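Local coordinates for protein PlaB phospholipase (PDB 6ZTI) that probably hydrolyses phospholipids as an alpha/beta-hydrolase-type virulence enzyme whose activity is controlled by NAD(H)-mediated tetramerization, at residues Met128-His134 and Ala224-Tyr230; Trp180-Asp184 and Thr251-Met256. One frame throughout, in Å; residues are numbered along the deposited sequence.

Contact 1. Residues Met128-His134 and Ala224-Tyr230; sequences MLAPANH and AATNMNY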
loop_
_atom_site.group_PDB
_atom_site.type_symbol
_atom_site.label_atom_id
_atom_site.label_comp_id
_atom_site.label_asym_id
_atom_site.label_seq_id
_atom_site.Cartn_x
_atom_site.Cartn_y
_atom_site.Cartn_z
ATOM N N MET B 128 -13.153 36.918 -3.041
ATOM C CA MET B 128 -12.326 35.814 -2.568
ATOM C C MET B 128 -10.974 36.347 -2.127
ATOM O O MET B 128 -10.266 36.964 -2.926
ATOM C CB MET B 128 -12.140 34.776 -3.676
ATOM C CG MET B 128 -13.382 33.945 -3.959
ATOM S SD MET B 128 -13.168 32.982 -5.460
ATOM C CE MET B 128 -13.476 34.249 -6.688
ATOM N N LEU B 129 -10.616 36.100 -0.864
ATOM C CA LEU B 129 -9.331 36.492 -0.304
ATOM C C LEU B 129 -8.418 35.271 -0.239
ATOM O O LEU B 129 -8.750 34.268 0.409
ATOM C CB LEU B 129 -9.502 37.101 1.090
ATOM C CG LEU B 129 -10.565 38.193 1.258
ATOM C CD1 LEU B 129 -10.712 38.657 2.715
ATOM C CD2 LEU B 129 -10.249 39.391 0.371
ATOM N N ALA B 130 -7.270 35.361 -0.914
ATOM C CA ALA B 130 -6.288 34.281 -1.014
ATOM C C ALA B 130 -6.963 32.923 -1.188
ATOM O O ALA B 130 -6.646 31.981 -0.450
ATOM C CB ALA B 130 -5.388 34.258 0.218
ATOM N N PRO B 131 -7.870 32.783 -2.154
ATOM C CA PRO B 131 -8.557 31.499 -2.352
ATOM C C PRO B 131 -7.646 30.452 -2.956
ATOM O O PRO B 131 -6.847 30.749 -3.848
ATOM C CB PRO B 131 -9.674 31.854 -3.334
ATOM C CG PRO B 131 -9.032 32.913 -4.173
ATOM C CD PRO B 131 -8.219 33.745 -3.214
ATOM N N ALA B 132 -7.807 29.206 -2.495
ATOM C CA ALA B 132 -7.040 28.070 -3.020
ATOM C C ALA B 132 -7.752 27.477 -4.238
ATOM O O ALA B 132 -8.067 26.289 -4.307
ATOM C CB ALA B 132 -6.831 27.020 -1.935
ATOM N N ASN B 133 -7.984 28.340 -5.230
ATOM C CA ASN B 133 -8.834 27.958 -6.352
ATOM C C ASN B 133 -8.214 26.868 -7.207
ATOM O O ASN B 133 -8.948 26.074 -7.804
ATOM C CB ASN B 133 -9.165 29.179 -7.199
ATOM C CG ASN B 133 -10.263 30.015 -6.579
ATOM O OD1 ASN B 133 -11.257 29.489 -6.068
ATOM N ND2 ASN B 133 -10.083 31.320 -6.599
ATOM N N HIS B 134 -6.885 26.807 -7.294
ATOM C CA HIS B 134 -6.217 25.722 -7.998
ATOM C C HIS B 134 -5.413 24.843 -7.040
ATOM O O HIS B 134 -4.506 24.132 -7.474
ATOM C CB HIS B 134 -5.322 26.276 -9.107
ATOM C CG HIS B 134 -6.064 27.068 -10.138
ATOM N ND1 HIS B 134 -6.676 26.490 -11.235
ATOM C CD2 HIS B 134 -6.301 28.395 -10.233
ATOM C CE1 HIS B 134 -7.255 27.432 -11.956
ATOM N NE2 HIS B 134 -7.032 28.599 -11.375
ATOM N N ALA B 224 -0.483 32.377 -8.263
ATOM C CA ALA B 224 -1.050 31.832 -9.482
ATOM C C ALA B 224 -2.195 30.872 -9.197
ATOM O O ALA B 224 -3.106 30.745 -10.021
ATOM C CB ALA B 224 0.030 31.120 -10.307
ATOM N N ALA B 225 -2.177 30.196 -8.047
ATOM C CA ALA B 225 -3.273 29.295 -7.718
ATOM C C ALA B 225 -4.514 30.010 -7.201
ATOM O O ALA B 225 -5.538 29.348 -6.991
ATOM C CB ALA B 225 -2.841 28.270 -6.680
ATOM N N THR B 226 -4.461 31.328 -6.985
ATOM C CA THR B 226 -5.669 32.050 -6.597
ATOM C C THR B 226 -6.441 32.584 -7.798
ATOM O O THR B 226 -7.647 32.826 -7.692
ATOM C CB THR B 226 -5.363 33.242 -5.676
ATOM O OG1 THR B 226 -4.709 34.288 -6.413
ATOM C CG2 THR B 226 -4.508 32.855 -4.495
ATOM N N ASN B 227 -5.767 32.777 -8.924
ATOM C CA ASN B 227 -6.298 33.566 -10.021
ATOM C C ASN B 227 -7.368 32.792 -10.780
ATOM O O ASN B 227 -7.120 31.684 -11.266
ATOM C CB ASN B 227 -5.162 33.955 -10.959
ATOM C CG ASN B 227 -5.473 35.177 -11.774
ATOM O OD1 ASN B 227 -6.628 35.543 -11.965
ATOM N ND2 ASN B 227 -4.429 35.817 -12.275
ATOM N N MET B 228 -8.547 33.390 -10.917
ATOM C CA MET B 228 -9.593 32.777 -11.731
ATOM C C MET B 228 -9.475 33.110 -13.211
ATOM O O MET B 228 -10.348 32.714 -13.988
ATOM C CB MET B 228 -10.962 33.197 -11.206
ATOM C CG MET B 228 -11.278 32.553 -9.889
ATOM S SD MET B 228 -11.416 30.766 -9.986
ATOM C CE MET B 228 -12.773 30.619 -11.154
ATOM N N ASN B 229 -8.434 33.831 -13.614
ATOM C CA ASN B 229 -8.094 34.026 -15.020
ATOM C C ASN B 229 -7.120 32.912 -15.377
ATOM O O ASN B 229 -5.955 32.948 -14.978
ATOM C CB ASN B 229 -7.469 35.402 -15.259
ATOM C CG ASN B 229 -8.396 36.552 -14.880
ATOM O OD1 ASN B 229 -9.422 36.782 -15.522
ATOM N ND2 ASN B 229 -8.022 37.292 -13.857
ATOM N N TYR B 230 -7.602 31.888 -16.083
ATOM C CA TYR B 230 -6.751 30.771 -16.473
ATOM C C TYR B 230 -7.267 30.194 -17.783
ATOM O O TYR B 230 -8.392 30.467 -18.208
ATOM C CB TYR B 230 -6.709 29.680 -15.397
ATOM C CG TYR B 230 -8.079 29.166 -14.984
ATOM C CD1 TYR B 230 -8.795 29.808 -13.989
ATOM C CD2 TYR B 230 -8.651 28.042 -15.574
ATOM C CE1 TYR B 230 -10.033 29.367 -13.595
ATOM C CE2 TYR B 230 -9.909 27.583 -15.167
ATOM C CZ TYR B 230 -10.589 28.266 -14.176
ATOM O OH TYR B 230 -11.833 27.885 -13.746
#
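The backbones of H134 and A225 approach to 4.6 Å between CA atoms, and there H134 N donates to A225 O (2.9 Å), joining the loop after strand 123-129 to the short helix 223-226. The imidazole of H134 continues the link. Its NE2 gives a hydrogen to N227 O at 3.1 Å, with the acceptor almost in the ring plane but the N-H bent to 140°. The same rim of the imidazole meets Y230 in a T-shaped stack: the planes stand at 86°, and H134 CE1 sits 3.5 Å above one face of the phenol ring, towards its rim. With its CG between the backbone N and the carbonyl carbon (chi1 55°), Y230 brings the ring under the H134 edge. One in-plane bond and one perpendicular ring thus fix the rotation of the imidazole.

N133 adds a straighter bond, ND2 to T226 O at 3.1 Å, with the acceptor in the amide plane, while its OD1 receives R107 NE. The bent side chain of M228 runs across this amide, SD resting 3.7 Å from N133 CG. Further back, T226 CG2 packs against P131 O, and T226 OG1 turns to V223 O of its own helix. The whole junction is buried: M128 and T226 reach strand 191-197, the neighbour of strand 123-129 in the parallel sheet, and helix 171-180 covers H134 and Y230 through N177 and W180.

Contact 2. Residues Trp180-Asp184 and Thr251-Met256; sequences WLDYD and TRTQPM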
loop_
_atom_site.group_PDB
_atom_site.type_symbol
_atom_site.label_atom_id
_atom_site.label_comp_id
_atom_site.label_asym_id
_atom_site.label_seq_id
_atom_site.Cartn_x
_atom_site.Cartn_y
_atom_site.Cartn_z
ATOM N N TRP B 180 -16.033 25.945 -14.578
ATOM C CA TRP B 180 -16.061 27.399 -14.482
ATOM C C TRP B 180 -15.553 28.069 -15.744
ATOM O O TRP B 180 -15.748 29.280 -15.897
ATOM C CB TRP B 180 -15.274 27.866 -13.254
ATOM C CG TRP B 180 -16.185 28.097 -12.087
ATOM C CD1 TRP B 180 -16.802 27.143 -11.333
ATOM C CD2 TRP B 180 -16.614 29.364 -11.560
ATOM N NE1 TRP B 180 -17.575 27.734 -10.368
ATOM C CE2 TRP B 180 -17.487 29.096 -10.491
ATOM C CE3 TRP B 180 -16.346 30.696 -11.893
ATOM C CZ2 TRP B 180 -18.087 30.107 -9.744
ATOM C CZ3 TRP B 180 -16.943 31.707 -11.143
ATOM C CH2 TRP B 180 -17.802 31.407 -10.087
ATOM N N LEU B 181 -14.935 27.315 -16.660
ATOM C CA LEU B 181 -14.593 27.875 -17.962
ATOM C C LEU B 181 -15.813 28.451 -18.674
ATOM O O LEU B 181 -15.685 29.415 -19.436
ATOM C CB LEU B 181 -13.925 26.810 -18.835
ATOM C CG LEU B 181 -12.522 26.447 -18.354
ATOM C CD1 LEU B 181 -12.076 25.135 -18.919
ATOM C CD2 LEU B 181 -11.520 27.545 -18.733
ATOM N N ASP B 182 -16.996 27.891 -18.437
ATOM C CA ASP B 182 -18.210 28.309 -19.131
ATOM C C ASP B 182 -18.959 29.443 -18.433
ATOM O O ASP B 182 -19.977 29.906 -18.955
ATOM C CB ASP B 182 -19.156 27.111 -19.291
ATOM C CG ASP B 182 -18.503 25.950 -20.005
ATOM O OD1 ASP B 182 -17.867 26.184 -21.055
ATOM O OD2 ASP B 182 -18.613 24.808 -19.507
ATOM N N TYR B 183 -18.497 29.896 -17.274
ATOM C CA TYR B 183 -19.213 30.926 -16.532
ATOM C C TYR B 183 -18.983 32.309 -17.140
ATOM O O TYR B 183 -17.895 32.620 -17.642
ATOM C CB TYR B 183 -18.750 30.957 -15.079
ATOM C CG TYR B 183 -19.330 29.895 -14.161
ATOM C CD1 TYR B 183 -19.295 28.547 -14.491
ATOM C CD2 TYR B 183 -19.892 30.255 -12.934
ATOM C CE1 TYR B 183 -19.809 27.581 -13.622
ATOM C CE2 TYR B 183 -20.397 29.308 -12.069
ATOM C CZ TYR B 183 -20.355 27.983 -12.419
ATOM O OH TYR B 183 -20.868 27.075 -11.546
ATOM N N ASP B 184 -20.019 33.153 -17.073
ATOM C CA ASP B 184 -19.888 34.597 -17.311
ATOM C C ASP B 184 -20.638 35.283 -16.177
ATOM O O ASP B 184 -21.810 35.645 -16.310
ATOM C CB ASP B 184 -20.406 35.035 -18.665
ATOM C CG ASP B 184 -19.852 36.406 -19.081
ATOM O OD1 ASP B 184 -19.426 37.179 -18.196
ATOM O OD2 ASP B 184 -19.832 36.722 -20.287
ATOM N N THR B 251 -9.079 27.187 -24.337
ATOM C CA THR B 251 -10.246 27.911 -23.864
ATOM C C THR B 251 -9.851 28.639 -22.592
ATOM O O THR B 251 -9.016 28.165 -21.814
ATOM C CB THR B 251 -11.449 26.991 -23.613
ATOM O OG1 THR B 251 -11.116 26.020 -22.622
ATOM C CG2 THR B 251 -11.854 26.266 -24.891
ATOM N N ARG B 252 -10.428 29.812 -22.402
ATOM C CA ARG B 252 -10.056 30.676 -21.299
ATOM C C ARG B 252 -11.304 31.145 -20.565
ATOM O O ARG B 252 -12.368 31.327 -21.165
ATOM C CB ARG B 252 -9.243 31.868 -21.828
ATOM C CG ARG B 252 -8.460 32.562 -20.793
ATOM C CD ARG B 252 -7.568 33.617 -21.388
ATOM N NE ARG B 252 -7.178 34.565 -20.357
ATOM C CZ ARG B 252 -6.167 34.395 -19.514
ATOM N NH1 ARG B 252 -5.401 33.317 -19.577
ATOM N NH2 ARG B 252 -5.917 35.328 -18.609
ATOM N N THR B 253 -11.167 31.332 -19.256
ATOM C CA THR B 253 -12.246 31.897 -18.468
ATOM C C THR B 253 -12.486 33.344 -18.884
ATOM O O THR B 253 -11.626 33.992 -19.481
ATOM C CB THR B 253 -11.906 31.861 -16.980
ATOM O OG1 THR B 253 -10.650 32.522 -16.773
ATOM C CG2 THR B 253 -11.799 30.452 -16.476
ATOM N N GLN B 254 -13.665 33.855 -18.543
ATOM C CA GLN B 254 -13.936 35.264 -18.727
ATOM C C GLN B 254 -13.069 36.070 -17.769
ATOM O O GLN B 254 -12.651 35.563 -16.729
ATOM C CB GLN B 254 -15.412 35.555 -18.482
ATOM C CG GLN B 254 -16.325 34.911 -19.506
ATOM C CD GLN B 254 -16.083 35.446 -20.899
ATOM O OE1 GLN B 254 -15.743 34.700 -21.822
ATOM N NE2 GLN B 254 -16.253 36.750 -21.057
ATOM N N PRO B 255 -12.771 37.321 -18.103
ATOM C CA PRO B 255 -11.949 38.140 -17.209
ATOM C C PRO B 255 -12.573 38.258 -15.828
ATOM O O PRO B 255 -13.776 38.496 -15.683
ATOM C CB PRO B 255 -11.909 39.504 -17.914
ATOM C CG PRO B 255 -12.239 39.223 -19.342
ATOM C CD PRO B 255 -13.191 38.066 -19.307
ATOM N N MET B 256 -11.737 38.122 -14.806
ATOM C CA MET B 256 -12.145 38.383 -13.434
ATOM C C MET B 256 -11.148 39.324 -12.774
ATOM O O MET B 256 -9.933 39.186 -12.954
ATOM C CB MET B 256 -12.242 37.080 -12.620
ATOM C CG MET B 256 -12.831 37.278 -11.219
ATOM S SD MET B 256 -13.117 35.763 -10.245
ATOM C CE MET B 256 -14.336 34.931 -11.272
HETATM O O HOH W 1 -15.456 31.932 -17.117
HETATM O O HOH W 2 -14.998 31.569 -21.262
HETATM O O HOH W 3 -17.495 38.979 -18.743
#
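T251 faces L181 across the start of this contact, its OG1 lying 3.9 Å from L181 CD1, one methyl of a leucine laid against the end of strand 245-252. The other methyl, CD2, is directed to the backbone leaving R252 and to T253 CG2 at 3.7 Å. R252 itself contributes its carbonyl: a water lies 2.6 Å from R252 O and also hydrogen-bonds L181 O. At T253 the methyl is the part used here, since OG1 is taken up by M228 and Y230.

Q254 is met on two levels. Its backbone N donates to a second water (3.0 Å), which also bonds W180 O and Y183 O, the first and last residues of a type I turn; with other acceptors nearby, it probably cannot serve all of them at once. Its side chain, bent at chi2 (-63°), crosses that of D184 at a slant, amide and carboxylate planes 37° apart. A third water donates to D184 OD1, which also takes A187 N, and accepts only a weak bond from Q254 NE2. M256 closes the run by bringing CE to W180 CZ3, 4.1 Å away. Waters and apolar side chains together join the turn following helix 171-180 to the connection between strands 245-252 and 257-261, while L181 and T251 both lean on L232 of strand 231-238 and M256 reaches strand 191-197.

How the contacts relate
The four segments alternate along the chain, 128-134, 180-184, 224-230 and 251-256, so the two contacts interlock rather than follow one another. Their centres are 13 Å apart, yet segments 224-230 and 251-256 touch: M228 O and T253 OG1 are 2.8 Å apart, as are N229 OD1 and M256 N, both probable hydrogen bonds. W180 provides a second bridge, packing on M228 and Y230 of contact 1. Contact 1 is the more buried. The side chains of A224 and A225 each lie about 11 Å from those of NAD-binding residues, Y393 and Y211 respectively, whereas contact 2 is remote from the dinucleotide sites.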